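Side-chain contacts in cytochrome P450 (PDB 4RM4), which probably acts as a haem-dependent monooxygenase that inserts one oxygen atom of molecular oxygen into organic substrates: residues E64-C69 and T297-H302; G78-N83 and C233-V238; E156-W161 and A193-I198; S249-S254 and I361-L366; Q274-A279 and L357-A362. One frame throughout, in Å; residues are numbered along the deposited sequence.

Contact 1 opens first and closes a long loop, tying residues 64-69 at an edge of the five-stranded sheet to the small hairpin at 297-302. Contact 2 lies wholly inside that loop and joins the segment before helix 88-96 to the long helix 226-257 beside the haem. Contact 3 is nested inside contact 2, and its helices 155-165 and 177-204 pack against 233-238. Contacts 4 and 5 open within the loop of contact 1 and close beyond it, so they cross it. Both end on helix 352-369 and share Ile361 and Ala362. Their centres are about 7 Å apart, and together they join helices 226-257, 272-282 and 352-369 in the helical core.

Contact 1 (E64-C69 and T297-H302); sequences ELFSSC and TEIGGH
Phe66 and Ile299 make the main apolar contact. They reach toward each other from the two segments. At the end of the Phe66 ring, CZ lies 3.6 Å from Ile299 CG1. The neighbouring ring atom Phe66 CE2 is 3.8 Å from Ile299 CD1. A chi1 of -71° sets the Phe66 ring beside its own backbone N and brings its end to the hairpin. Thr297 adds its methyl to the same end of the ring, with Thr297 CG2 3.9 Å from Phe66 CZ. Next to this group, Leu65 CD1 meets the hydroxyl of Thr297 at 3.8 Å from OG1. This is a van der Waals contact.

No hydrogen bond links the two segments. Each has its polar partners within itself or elsewhere in the chain. In 64-69 the amide of Cys69 donates to Ser67 OG at 3.0 Å, forming an ST turn. Ser67 OG is also hydrogen-bonded to Asp85. In 297-302 a type I' turn from Ile299 to His302 reverses the chain. Ile299 N bonds to His302 O at 2.8 Å, and His302 N bonds to Ile299 O at 3.0 Å.

The contact joins two parts of the beta region of the P450 fold, away from the annotated haem site. Strand 66-67 is an outermost strand of the mixed sheet and pairs antiparallel with 289-293. Strand 297-299 forms a hairpin with 302-304. Helix 53-61 adds Asp55, Lys58 and Val59 beside Ile299.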
# COMPACT_ATOMS: atom_id res chain seq x y z
N GLU A 64 -3.64 21.50 8.23
CA GLU A 64 -3.91 22.94 8.18
C GLU A 64 -3.07 23.66 7.12
O GLU A 64 -3.53 24.63 6.51
CB GLU A 64 -3.69 23.58 9.56
CG GLU A 64 -4.62 23.05 10.65
CD GLU A 64 -4.19 21.69 11.20
OE1 GLU A 64 -3.08 21.22 10.85
OE2 GLU A 64 -4.95 21.10 12.00
N LEU A 65 -1.84 23.18 6.91
CA LEU A 65 -0.90 23.83 6.00
C LEU A 65 -0.71 23.12 4.66
O LEU A 65 -0.29 23.74 3.69
CB LEU A 65 0.47 23.97 6.69
CG LEU A 65 0.57 25.03 7.79
CD1 LEU A 65 1.95 24.99 8.41
CD2 LEU A 65 0.28 26.41 7.23
N PHE A 66 -1.01 21.83 4.60
CA PHE A 66 -0.68 21.04 3.41
C PHE A 66 -1.88 20.20 2.98
O PHE A 66 -2.31 19.32 3.71
CB PHE A 66 0.55 20.15 3.67
CG PHE A 66 1.84 20.90 3.77
CD1 PHE A 66 2.47 21.38 2.63
CD2 PHE A 66 2.43 21.12 5.00
CE1 PHE A 66 3.67 22.09 2.73
CE2 PHE A 66 3.62 21.84 5.09
CZ PHE A 66 4.23 22.31 3.95
N SER A 67 -2.43 20.54 1.81
CA SER A 67 -3.65 19.95 1.27
C SER A 67 -3.43 18.64 0.50
O SER A 67 -2.37 18.44 -0.09
CB SER A 67 -4.33 20.96 0.35
OG SER A 67 -5.44 20.42 -0.35
N SER A 68 -4.44 17.77 0.50
CA SER A 68 -4.35 16.52 -0.24
C SER A 68 -5.17 16.60 -1.51
O SER A 68 -5.22 15.65 -2.30
CB SER A 68 -4.84 15.33 0.60
OG SER A 68 -3.96 15.02 1.68
N CYS A 69 -5.83 17.73 -1.72
CA CYS A 69 -6.65 17.91 -2.91
C CYS A 69 -5.75 18.14 -4.13
O CYS A 69 -5.06 19.16 -4.21
CB CYS A 69 -7.63 19.07 -2.73
SG CYS A 69 -9.13 18.91 -3.76
N THR A 297 4.79 28.93 3.81
CA THR A 297 5.29 28.44 5.09
C THR A 297 6.67 27.83 4.91
O THR A 297 7.11 27.58 3.79
CB THR A 297 4.34 27.42 5.73
OG1 THR A 297 4.73 27.19 7.09
CG2 THR A 297 4.35 26.11 4.96
N GLU A 298 7.37 27.58 6.01
CA GLU A 298 8.72 27.05 5.91
C GLU A 298 8.80 25.59 6.30
O GLU A 298 8.17 25.16 7.26
CB GLU A 298 9.70 27.88 6.74
CG GLU A 298 9.92 29.28 6.19
CD GLU A 298 10.96 30.05 6.99
OE1 GLU A 298 11.69 29.42 7.78
OE2 GLU A 298 11.03 31.29 6.81
N ILE A 299 9.58 24.83 5.55
CA ILE A 299 9.83 23.44 5.89
C ILE A 299 11.33 23.24 5.93
O ILE A 299 12.02 23.48 4.94
CB ILE A 299 9.18 22.48 4.89
CG1 ILE A 299 7.66 22.47 5.06
CG2 ILE A 299 9.73 21.08 5.08
CD1 ILE A 299 7.20 21.86 6.39
N GLY A 300 11.84 22.82 7.08
CA GLY A 300 13.26 22.66 7.28
C GLY A 300 14.01 23.96 7.02
O GLY A 300 15.15 23.93 6.60
N GLY A 301 13.34 25.09 7.24
CA GLY A 301 13.96 26.38 7.02
C GLY A 301 13.93 26.88 5.59
O GLY A 301 14.62 27.84 5.24
N HIS A 302 13.13 26.23 4.74
CA HIS A 302 12.97 26.66 3.36
C HIS A 302 11.54 27.14 3.11
O HIS A 302 10.58 26.47 3.50
CB HIS A 302 13.28 25.50 2.39
CG HIS A 302 14.73 25.12 2.34
ND1 HIS A 302 15.30 24.23 3.22
CD2 HIS A 302 15.72 25.50 1.50
CE1 HIS A 302 16.58 24.08 2.93
NE2 HIS A 302 16.86 24.84 1.89

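Contact 2 (G78-N83 and C233-V238); sequences GNSIIN and CTLLLV. With HEM (protoporphyrin IX containing Fe), chain B.
Leu235 and Ile82 meet near the rim of the haem plane, on the face where water 1 binds the iron at 2.4 Å from FE. Cys349 is the probable axial ligand on the other face. Leu235 CD2 lies 3.7 Å from the haem methyl CMD, and Ile82 CD1 is 3.9 Å from the meso carbon CHA. At the propionate edge, Ile81 CD1 packs 3.6 Å from the haem oxygen O1D.

Across the segments the contact is apolar. Leu235 CD1 mainly faces Ile82 CG2, at 4.0 Å. Leu235 CD2 mainly meets Ser80 CB, at 3.7 Å, and Asn79 O, a buried carbonyl oxygen with no polar partner in the model. Leu235 extends this far because its CG is anti to the backbone N (chi1 -180°).

His89 and Arg93 of helix 88-96 are hydrogen-bonded to the haem, as are Arg291 and His347. This is the distal haem pocket of the P450 fold, where the B-C loop meets the long central helix 226-257.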
# COMPACT_ATOMS: atom_id res chain seq x y z
N GLY A 78 -13.26 12.07 -7.96
CA GLY A 78 -13.51 10.66 -8.21
C GLY A 78 -12.47 9.80 -7.53
O GLY A 78 -12.50 8.57 -7.64
N ASN A 79 -11.56 10.44 -6.81
CA ASN A 79 -10.48 9.76 -6.10
C ASN A 79 -10.84 9.40 -4.66
O ASN A 79 -10.03 8.84 -3.92
CB ASN A 79 -9.22 10.63 -6.11
CG ASN A 79 -8.55 10.66 -7.46
OD1 ASN A 79 -7.44 10.15 -7.63
ND2 ASN A 79 -9.22 11.25 -8.44
N SER A 80 -12.07 9.75 -4.27
CA SER A 80 -12.56 9.47 -2.93
C SER A 80 -11.71 10.18 -1.87
O SER A 80 -11.13 11.22 -2.14
CB SER A 80 -12.62 7.95 -2.69
OG SER A 80 -13.36 7.66 -1.52
N ILE A 81 -11.64 9.62 -0.67
CA ILE A 81 -11.17 10.34 0.51
C ILE A 81 -9.68 10.71 0.52
O ILE A 81 -9.28 11.67 1.17
CB ILE A 81 -11.50 9.59 1.84
CG1 ILE A 81 -10.98 8.15 1.82
CG2 ILE A 81 -13.00 9.63 2.12
CD1 ILE A 81 -11.17 7.44 3.16
N ILE A 82 -8.86 9.95 -0.21
CA ILE A 82 -7.42 10.16 -0.17
C ILE A 82 -7.05 11.51 -0.77
O ILE A 82 -5.98 12.04 -0.49
CB ILE A 82 -6.64 9.02 -0.86
CG1 ILE A 82 -5.18 9.03 -0.42
CG2 ILE A 82 -6.79 9.11 -2.37
CD1 ILE A 82 -4.49 7.71 -0.65
N ASN A 83 -7.95 12.07 -1.57
CA ASN A 83 -7.71 13.38 -2.18
C ASN A 83 -8.75 14.42 -1.76
O ASN A 83 -9.09 15.33 -2.52
CB ASN A 83 -7.62 13.27 -3.71
CG ASN A 83 -6.40 12.47 -4.17
OD1 ASN A 83 -5.27 12.72 -3.74
ND2 ASN A 83 -6.63 11.49 -5.03
N CYS A 233 -15.09 2.23 -2.97
CA CYS A 233 -14.75 0.84 -3.28
C CYS A 233 -13.59 0.73 -4.27
O CYS A 233 -12.67 -0.07 -4.09
CB CYS A 233 -15.98 0.07 -3.77
SG CYS A 233 -17.24 -0.13 -2.49
N THR A 234 -13.63 1.55 -5.32
CA THR A 234 -12.56 1.58 -6.29
C THR A 234 -11.22 1.96 -5.63
O THR A 234 -10.19 1.37 -5.93
CB THR A 234 -12.89 2.52 -7.45
OG1 THR A 234 -14.11 2.09 -8.08
CG2 THR A 234 -11.77 2.48 -8.47
N LEU A 235 -11.26 2.94 -4.72
CA LEU A 235 -10.04 3.36 -4.00
C LEU A 235 -9.42 2.20 -3.24
O LEU A 235 -8.19 2.08 -3.17
CB LEU A 235 -10.35 4.50 -3.03
CG LEU A 235 -9.16 5.02 -2.22
CD1 LEU A 235 -8.01 5.41 -3.15
CD2 LEU A 235 -9.60 6.18 -1.35
N LEU A 236 -10.25 1.33 -2.67
CA LEU A 236 -9.72 0.19 -1.93
C LEU A 236 -8.82 -0.69 -2.80
O LEU A 236 -7.82 -1.19 -2.33
CB LEU A 236 -10.85 -0.64 -1.32
CG LEU A 236 -11.73 0.08 -0.30
CD1 LEU A 236 -12.67 -0.93 0.35
CD2 LEU A 236 -10.90 0.83 0.76
N LEU A 237 -9.20 -0.88 -4.06
CA LEU A 237 -8.35 -1.60 -5.00
C LEU A 237 -7.10 -0.81 -5.32
O LEU A 237 -5.99 -1.34 -5.27
CB LEU A 237 -9.10 -1.85 -6.32
CG LEU A 237 -10.55 -2.31 -6.17
CD1 LEU A 237 -11.10 -2.68 -7.56
CD2 LEU A 237 -10.66 -3.46 -5.21
N VAL A 238 -7.29 0.47 -5.64
CA VAL A 238 -6.19 1.34 -6.06
C VAL A 238 -5.17 1.51 -4.94
O VAL A 238 -3.96 1.41 -5.17
CB VAL A 238 -6.72 2.73 -6.55
CG1 VAL A 238 -5.58 3.71 -6.84
CG2 VAL A 238 -7.59 2.55 -7.82
CHA HEM B . -4.05 5.80 2.73
CHB HEM B . -0.02 3.12 2.51
CHC HEM B . -2.71 -0.92 2.09
CHD HEM B . -6.72 1.79 1.80
C1A HEM B . -2.72 5.43 2.75
C2A HEM B . -1.59 6.30 3.01
C3A HEM B . -0.47 5.56 2.95
C4A HEM B . -0.86 4.20 2.67
CMA HEM B . 0.98 6.06 3.15
CAA HEM B . -1.64 7.81 3.31
CBA HEM B . -1.82 8.61 2.03
CGA HEM B . -1.58 10.09 2.27
O1A HEM B . -1.62 10.83 1.25
O2A HEM B . -1.36 10.51 3.43
C1B HEM B . -0.42 1.81 2.42
C2B HEM B . 0.46 0.66 2.51
C3B HEM B . -0.28 -0.44 2.37
C4B HEM B . -1.66 -0.05 2.22
CMB HEM B . 1.99 0.75 2.71
CAB HEM B . 0.14 -1.93 2.42
CBB HEM B . 1.29 -2.29 2.98
C1C HEM B . -4.03 -0.54 2.01
C2C HEM B . -5.17 -1.43 1.95
C3C HEM B . -6.27 -0.66 1.87
C4C HEM B . -5.86 0.71 1.88
CMC HEM B . -5.07 -2.97 1.98
CAC HEM B . -7.76 -1.06 1.77
CBC HEM B . -8.19 -2.30 1.49
C1D HEM B . -6.38 3.11 2.00
C2D HEM B . -7.31 4.20 1.94
C3D HEM B . -6.49 5.46 2.23
C4D HEM B . -5.13 4.99 2.44
CMD HEM B . -8.82 4.09 1.65
CAD HEM B . -7.01 6.91 2.29
CBD HEM B . -7.39 7.21 3.75
CGD HEM B . -7.81 8.65 3.89
O1D HEM B . -8.44 8.98 4.93
O2D HEM B . -7.53 9.44 2.95
NA HEM B . -2.23 4.15 2.54
NB HEM B . -1.71 1.33 2.23
NC HEM B . -4.48 0.76 1.97
ND HEM B . -5.12 3.61 2.30
FE HEM B . -3.39 2.46 2.41
O HOH W 1 -2.85 2.80 0.06

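Contact 3 (E156-W161 and A193-I198); sequences EQFKAW and AFFAGI
Phe194 carries this contact against Trp161 and Phe158. With chi1 at -180° its ring stands extended toward helix 155-165. Phe194 CB already lies 3.5 Å from Trp161 CH2. The next atom, Phe194 CG, has Trp161 CZ3 at 3.3 Å over one ring face. Further out, Phe194 CD2 is 3.4 Å from Trp161 CH2. At the far end, Phe194 CE1 meets Phe158 CD1 at 3.8 Å.

The indole edge thus points at the phenyl face in an offset edge-to-face pair. The ring centroids are 4.8 Å apart and the planes stand at 65°. Phe158 and Phe194 meet obliquely, and the three rings form an aromatic cluster. Phe195 extends it, with its CZ 4.0 Å from Phe158 CE1, at the edge of the Phe158 ring.

Trp161 NE1 is hydrogen-bonded to Glu190, on the same helix 177-204, a second and polar link. Helices 155-165 and 177-204 run obliquely antiparallel, their segments at 139°, as the F and G helices of a P450. Helix 226-257 packs beside them through Leu237 on Phe158 and Cys233 on Phe195.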
# COMPACT_ATOMS: atom_id res chain seq x y z
N GLU A 156 -13.18 -13.53 -12.26
CA GLU A 156 -12.19 -13.24 -13.32
C GLU A 156 -12.34 -11.84 -13.89
O GLU A 156 -11.36 -11.16 -14.21
CB GLU A 156 -12.24 -14.25 -14.46
CG GLU A 156 -11.36 -13.85 -15.66
CD GLU A 156 -9.89 -13.58 -15.28
OE1 GLU A 156 -9.32 -14.34 -14.48
OE2 GLU A 156 -9.31 -12.59 -15.80
N GLN A 157 -13.58 -11.40 -14.03
CA GLN A 157 -13.88 -10.09 -14.55
C GLN A 157 -13.31 -9.06 -13.59
O GLN A 157 -12.79 -8.02 -13.98
CB GLN A 157 -15.39 -9.94 -14.66
CG GLN A 157 -15.87 -8.78 -15.50
CD GLN A 157 -17.38 -8.77 -15.63
OE1 GLN A 157 -18.07 -9.55 -14.95
NE2 GLN A 157 -17.90 -7.91 -16.48
N PHE A 158 -13.42 -9.37 -12.30
CA PHE A 158 -12.94 -8.47 -11.26
C PHE A 158 -11.42 -8.41 -11.26
O PHE A 158 -10.84 -7.33 -11.21
CB PHE A 158 -13.44 -8.95 -9.91
CG PHE A 158 -13.29 -7.94 -8.83
CD1 PHE A 158 -14.16 -6.87 -8.75
CD2 PHE A 158 -12.29 -8.05 -7.90
CE1 PHE A 158 -14.03 -5.92 -7.75
CE2 PHE A 158 -12.15 -7.11 -6.89
CZ PHE A 158 -13.04 -6.05 -6.82
N LYS A 159 -10.78 -9.56 -11.32
CA LYS A 159 -9.33 -9.63 -11.42
C LYS A 159 -8.82 -8.85 -12.63
O LYS A 159 -7.85 -8.12 -12.55
CB LYS A 159 -8.88 -11.09 -11.51
CG LYS A 159 -7.39 -11.29 -11.67
CD LYS A 159 -6.64 -10.80 -10.43
CE LYS A 159 -5.23 -11.36 -10.38
NZ LYS A 159 -4.50 -10.98 -9.13
N ALA A 160 -9.51 -8.99 -13.76
CA ALA A 160 -9.13 -8.29 -14.99
C ALA A 160 -9.12 -6.78 -14.81
O ALA A 160 -8.22 -6.10 -15.29
CB ALA A 160 -10.06 -8.69 -16.13
N TRP A 161 -10.14 -6.26 -14.13
CA TRP A 161 -10.20 -4.85 -13.76
C TRP A 161 -9.03 -4.45 -12.85
O TRP A 161 -8.43 -3.39 -13.04
CB TRP A 161 -11.51 -4.55 -13.04
CG TRP A 161 -12.71 -4.49 -13.95
CD1 TRP A 161 -12.75 -4.01 -15.22
CD2 TRP A 161 -14.03 -4.94 -13.64
NE1 TRP A 161 -14.02 -4.13 -15.73
CE2 TRP A 161 -14.83 -4.69 -14.78
CE3 TRP A 161 -14.63 -5.52 -12.52
CZ2 TRP A 161 -16.18 -5.01 -14.83
CZ3 TRP A 161 -15.97 -5.84 -12.57
CH2 TRP A 161 -16.73 -5.58 -13.72
N ALA A 193 -20.23 0.70 -12.39
CA ALA A 193 -21.47 -0.03 -12.69
C ALA A 193 -21.52 -1.38 -11.98
O ALA A 193 -22.57 -1.80 -11.51
CB ALA A 193 -21.64 -0.20 -14.20
N PHE A 194 -20.38 -2.05 -11.91
CA PHE A 194 -20.30 -3.34 -11.24
C PHE A 194 -20.58 -3.16 -9.75
O PHE A 194 -21.41 -3.88 -9.17
CB PHE A 194 -18.92 -3.97 -11.48
CG PHE A 194 -18.74 -5.32 -10.83
CD1 PHE A 194 -18.15 -5.43 -9.58
CD2 PHE A 194 -19.13 -6.47 -11.48
CE1 PHE A 194 -17.97 -6.67 -8.99
CE2 PHE A 194 -18.95 -7.72 -10.90
CZ PHE A 194 -18.37 -7.82 -9.65
N PHE A 195 -19.90 -2.19 -9.13
CA PHE A 195 -20.12 -1.92 -7.71
C PHE A 195 -21.57 -1.48 -7.47
O PHE A 195 -22.15 -1.79 -6.43
CB PHE A 195 -19.16 -0.86 -7.16
CG PHE A 195 -17.76 -1.37 -6.94
CD1 PHE A 195 -17.53 -2.55 -6.24
CD2 PHE A 195 -16.67 -0.66 -7.43
CE1 PHE A 195 -16.23 -3.01 -6.04
CE2 PHE A 195 -15.38 -1.13 -7.24
CZ PHE A 195 -15.17 -2.29 -6.54
N ALA A 196 -22.14 -0.73 -8.41
CA ALA A 196 -23.53 -0.30 -8.29
C ALA A 196 -24.42 -1.53 -8.13
O ALA A 196 -25.32 -1.56 -7.29
CB ALA A 196 -23.96 0.52 -9.51
N GLY A 197 -24.17 -2.54 -8.96
CA GLY A 197 -24.93 -3.77 -8.89
C GLY A 197 -24.79 -4.48 -7.55
O GLY A 197 -25.78 -4.93 -6.98
N ILE A 198 -23.55 -4.60 -7.06
CA ILE A 198 -23.32 -5.28 -5.78
C ILE A 198 -23.97 -4.50 -4.64
O ILE A 198 -24.53 -5.09 -3.72
CB ILE A 198 -21.81 -5.42 -5.46
CG1 ILE A 198 -21.15 -6.48 -6.35
CG2 ILE A 198 -21.64 -5.87 -4.02
CD1 ILE A 198 -21.32 -6.27 -7.81

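Contact 4 (S249-S254 and I361-L366); sequences SNAMYS and IALTSL
Met252 and Leu363 form the tight part of this contact. The two side chains lie alongside each other, pointing opposite ways. Met252 SD is 3.4 Å from Leu363 CD2, and Met252 CG is 3.5 Å from the same methyl, closer than usual for two carbons. The bend of Met252 at chi2 (-49°) lays SD against Leu363 CD2.

The other pairs are looser. Leu366 CD2 lies 3.8 Å from Met252 CG, and Leu363 CD1 lies 3.7 Å from Ala251 CB. Even this side is buried: Leu131 touches both Met252 and Leu366, and Met272 touches Leu363.

Two serines bond back into their own helices. Ser254 OG donates to Asn250 O at 2.9 Å, and Ser365 OG donates to Ile361 O at 2.7 Å. In each case the hydroxyl and the serine's own amide reach the carbonyl from opposite faces. Arg283 and Gln113 are further partners of Ser254 OG and Ser365 OG.

The helix segments cross at -43°, joining the long central helix 226-257 to the L helix in the core of the P450 fold.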
# COMPACT_ATOMS: atom_id res chain seq x y z
N SER A 249 6.09 -9.02 -0.85
CA SER A 249 7.34 -9.26 -1.59
C SER A 249 8.55 -8.63 -0.89
O SER A 249 9.59 -9.27 -0.70
CB SER A 249 7.25 -8.72 -3.02
OG SER A 249 6.14 -9.25 -3.72
N ASN A 250 8.42 -7.36 -0.51
CA ASN A 250 9.53 -6.64 0.10
C ASN A 250 9.91 -7.23 1.46
O ASN A 250 11.10 -7.28 1.81
CB ASN A 250 9.20 -5.15 0.28
CG ASN A 250 9.06 -4.40 -1.03
OD1 ASN A 250 9.39 -4.90 -2.10
ND2 ASN A 250 8.55 -3.17 -0.94
N ALA A 251 8.91 -7.67 2.23
CA ALA A 251 9.18 -8.31 3.53
C ALA A 251 9.92 -9.63 3.37
O ALA A 251 10.89 -9.91 4.08
CB ALA A 251 7.87 -8.54 4.29
N MET A 252 9.48 -10.45 2.44
CA MET A 252 10.19 -11.70 2.19
C MET A 252 11.62 -11.46 1.72
O MET A 252 12.54 -12.21 2.09
CB MET A 252 9.47 -12.58 1.18
CG MET A 252 8.29 -13.34 1.74
SD MET A 252 8.70 -14.20 3.27
CE MET A 252 10.33 -14.88 2.92
N TYR A 253 11.81 -10.44 0.89
CA TYR A 253 13.15 -10.14 0.38
C TYR A 253 14.03 -9.73 1.55
O TYR A 253 15.15 -10.23 1.69
CB TYR A 253 13.13 -9.02 -0.67
CG TYR A 253 14.47 -8.80 -1.35
CD1 TYR A 253 14.79 -9.46 -2.54
CD2 TYR A 253 15.41 -7.92 -0.82
CE1 TYR A 253 16.00 -9.25 -3.16
CE2 TYR A 253 16.61 -7.70 -1.44
CZ TYR A 253 16.91 -8.37 -2.61
OH TYR A 253 18.13 -8.16 -3.21
N SER A 254 13.52 -8.82 2.38
CA SER A 254 14.29 -8.35 3.53
C SER A 254 14.62 -9.50 4.47
O SER A 254 15.74 -9.59 5.01
CB SER A 254 13.52 -7.27 4.29
OG SER A 254 13.17 -6.19 3.44
N ILE A 361 -0.36 -13.12 7.97
CA ILE A 361 -0.84 -14.41 7.50
C ILE A 361 -0.06 -14.93 6.30
O ILE A 361 0.41 -16.07 6.29
CB ILE A 361 -2.34 -14.37 7.19
CG1 ILE A 361 -3.12 -14.39 8.51
CG2 ILE A 361 -2.71 -15.54 6.28
CD1 ILE A 361 -4.61 -14.39 8.36
N ALA A 362 0.11 -14.08 5.29
CA ALA A 362 0.90 -14.46 4.13
C ALA A 362 2.31 -14.90 4.52
O ALA A 362 2.77 -15.96 4.10
CB ALA A 362 0.94 -13.35 3.12
N LEU A 363 3.01 -14.10 5.32
CA LEU A 363 4.41 -14.41 5.64
C LEU A 363 4.52 -15.63 6.54
O LEU A 363 5.33 -16.53 6.28
CB LEU A 363 5.11 -13.22 6.28
CG LEU A 363 5.14 -12.00 5.37
CD1 LEU A 363 5.58 -10.77 6.14
CD2 LEU A 363 6.04 -12.26 4.16
N THR A 364 3.73 -15.67 7.60
CA THR A 364 3.83 -16.81 8.50
C THR A 364 3.52 -18.09 7.74
O THR A 364 4.22 -19.10 7.91
CB THR A 364 2.94 -16.64 9.76
OG1 THR A 364 3.15 -17.74 10.65
CG2 THR A 364 1.50 -16.59 9.36
N SER A 365 2.53 -18.04 6.86
CA SER A 365 2.10 -19.23 6.12
C SER A 365 3.15 -19.68 5.12
O SER A 365 3.41 -20.88 4.97
CB SER A 365 0.78 -18.97 5.40
OG SER A 365 -0.25 -18.66 6.33
N LEU A 366 3.74 -18.73 4.41
CA LEU A 366 4.80 -19.07 3.47
C LEU A 366 5.98 -19.72 4.19
O LEU A 366 6.46 -20.78 3.78
CB LEU A 366 5.27 -17.81 2.74
CG LEU A 366 6.06 -17.97 1.44
CD1 LEU A 366 5.24 -18.74 0.41
CD2 LEU A 366 6.46 -16.60 0.91

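Contact 5 (Q274-A279 and L357-A362); sequences QAVEEA and LEANIA
Val276 meets Ala359 through one methyl, CG2. The first torsion of Val276 (chi1 164°) turns CG1 away from the backbone N and leaves CG2 beside it, anti to the carbonyl carbon. From there CG2 projects onto helix 352-369. Ala359 CB points toward helix 272-282.

These are the K and L helices of the P450 fold. The K helix carries the ExxR motif, here Glu278 and Arg281. Glu278 forms salt bridges with Arg281 and Arg334 and is hydrogen-bonded to Asn337, on a side of the helix turned from Val276. Its neighbour Glu277 forms a salt bridge with Arg356, just before 357-362.

No hydrogen bond crosses between the two segments themselves. The contact is small, and the helices come close at Val276 and Asn360, whose CA atoms are 6.8 Å apart. Ala359 also touches Leu247 of helix 226-257, so its methyl sits where three helices meet. The side chain of Ala359 is about 7 Å from the haem. The Val276 methyl CG2 lies 4.1 Å from Ala359 CB and 4.2 Å from the backbone nitrogen of Asn360.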
# COMPACT_ATOMS: atom_id res chain seq x y z
N GLN A 274 6.01 -7.83 14.76
CA GLN A 274 7.10 -6.88 14.84
C GLN A 274 7.97 -6.89 13.58
O GLN A 274 8.52 -5.87 13.18
CB GLN A 274 7.93 -7.16 16.10
CG GLN A 274 7.09 -7.21 17.37
CD GLN A 274 6.75 -8.63 17.85
OE1 GLN A 274 6.06 -9.39 17.17
NE2 GLN A 274 7.24 -8.98 19.04
N ALA A 275 8.10 -8.06 12.97
CA ALA A 275 8.89 -8.19 11.75
C ALA A 275 8.18 -7.45 10.62
O ALA A 275 8.81 -6.82 9.77
CB ALA A 275 9.08 -9.66 11.39
N VAL A 276 6.85 -7.54 10.62
CA VAL A 276 6.07 -6.81 9.62
C VAL A 276 6.27 -5.29 9.76
O VAL A 276 6.45 -4.59 8.77
CB VAL A 276 4.58 -7.22 9.67
CG1 VAL A 276 3.71 -6.21 8.93
CG2 VAL A 276 4.43 -8.62 9.09
N GLU A 277 6.30 -4.78 10.99
CA GLU A 277 6.52 -3.36 11.17
C GLU A 277 7.90 -2.98 10.64
O GLU A 277 8.06 -1.94 10.01
CB GLU A 277 6.31 -2.92 12.62
CG GLU A 277 4.87 -3.19 13.11
CD GLU A 277 3.82 -2.51 12.25
OE1 GLU A 277 3.91 -1.28 12.06
OE2 GLU A 277 2.89 -3.21 11.78
N GLU A 278 8.89 -3.84 10.86
CA GLU A 278 10.24 -3.52 10.36
C GLU A 278 10.30 -3.58 8.83
O GLU A 278 11.03 -2.81 8.19
CB GLU A 278 11.28 -4.43 11.00
CG GLU A 278 12.72 -4.11 10.64
CD GLU A 278 13.19 -2.75 11.13
OE1 GLU A 278 12.34 -1.85 11.35
OE2 GLU A 278 14.43 -2.58 11.28
N ALA A 279 9.51 -4.46 8.22
CA ALA A 279 9.46 -4.51 6.76
C ALA A 279 8.82 -3.23 6.22
O ALA A 279 9.25 -2.68 5.20
CB ALA A 279 8.72 -5.75 6.28
N LEU A 357 -2.73 -7.58 8.73
CA LEU A 357 -3.29 -8.93 8.82
C LEU A 357 -2.91 -9.79 7.62
O LEU A 357 -2.47 -10.93 7.79
CB LEU A 357 -4.82 -8.88 8.93
CG LEU A 357 -5.53 -10.23 8.97
CD1 LEU A 357 -5.02 -11.11 10.11
CD2 LEU A 357 -7.03 -10.02 9.08
N GLU A 358 -3.10 -9.26 6.42
CA GLU A 358 -2.69 -9.99 5.22
C GLU A 358 -1.20 -10.39 5.24
O GLU A 358 -0.84 -11.53 4.94
CB GLU A 358 -3.03 -9.20 3.96
CG GLU A 358 -4.52 -9.04 3.72
CD GLU A 358 -4.83 -8.53 2.33
OE1 GLU A 358 -5.61 -7.56 2.21
OE2 GLU A 358 -4.29 -9.09 1.35
N ALA A 359 -0.32 -9.45 5.60
CA ALA A 359 1.11 -9.72 5.62
C ALA A 359 1.48 -10.75 6.68
O ALA A 359 2.30 -11.64 6.43
CB ALA A 359 1.89 -8.43 5.84
N ASN A 360 0.91 -10.61 7.87
CA ASN A 360 1.22 -11.56 8.93
C ASN A 360 0.85 -12.97 8.48
O ASN A 360 1.65 -13.90 8.60
CB ASN A 360 0.47 -11.21 10.21
CG ASN A 360 0.80 -12.15 11.36
OD1 ASN A 360 0.95 -13.36 11.18
ND2 ASN A 360 0.93 -11.60 12.56
N ILE A 361 -0.36 -13.12 7.97
CA ILE A 361 -0.84 -14.41 7.50
C ILE A 361 -0.06 -14.93 6.30
O ILE A 361 0.41 -16.07 6.29
CB ILE A 361 -2.34 -14.37 7.19
CG1 ILE A 361 -3.12 -14.39 8.51
CG2 ILE A 361 -2.71 -15.54 6.28
CD1 ILE A 361 -4.61 -14.39 8.36
N ALA A 362 0.11 -14.08 5.29
CA ALA A 362 0.90 -14.46 4.13
C ALA A 362 2.31 -14.90 4.52
O ALA A 362 2.77 -15.96 4.10
CB ALA A 362 0.94 -13.35 3.12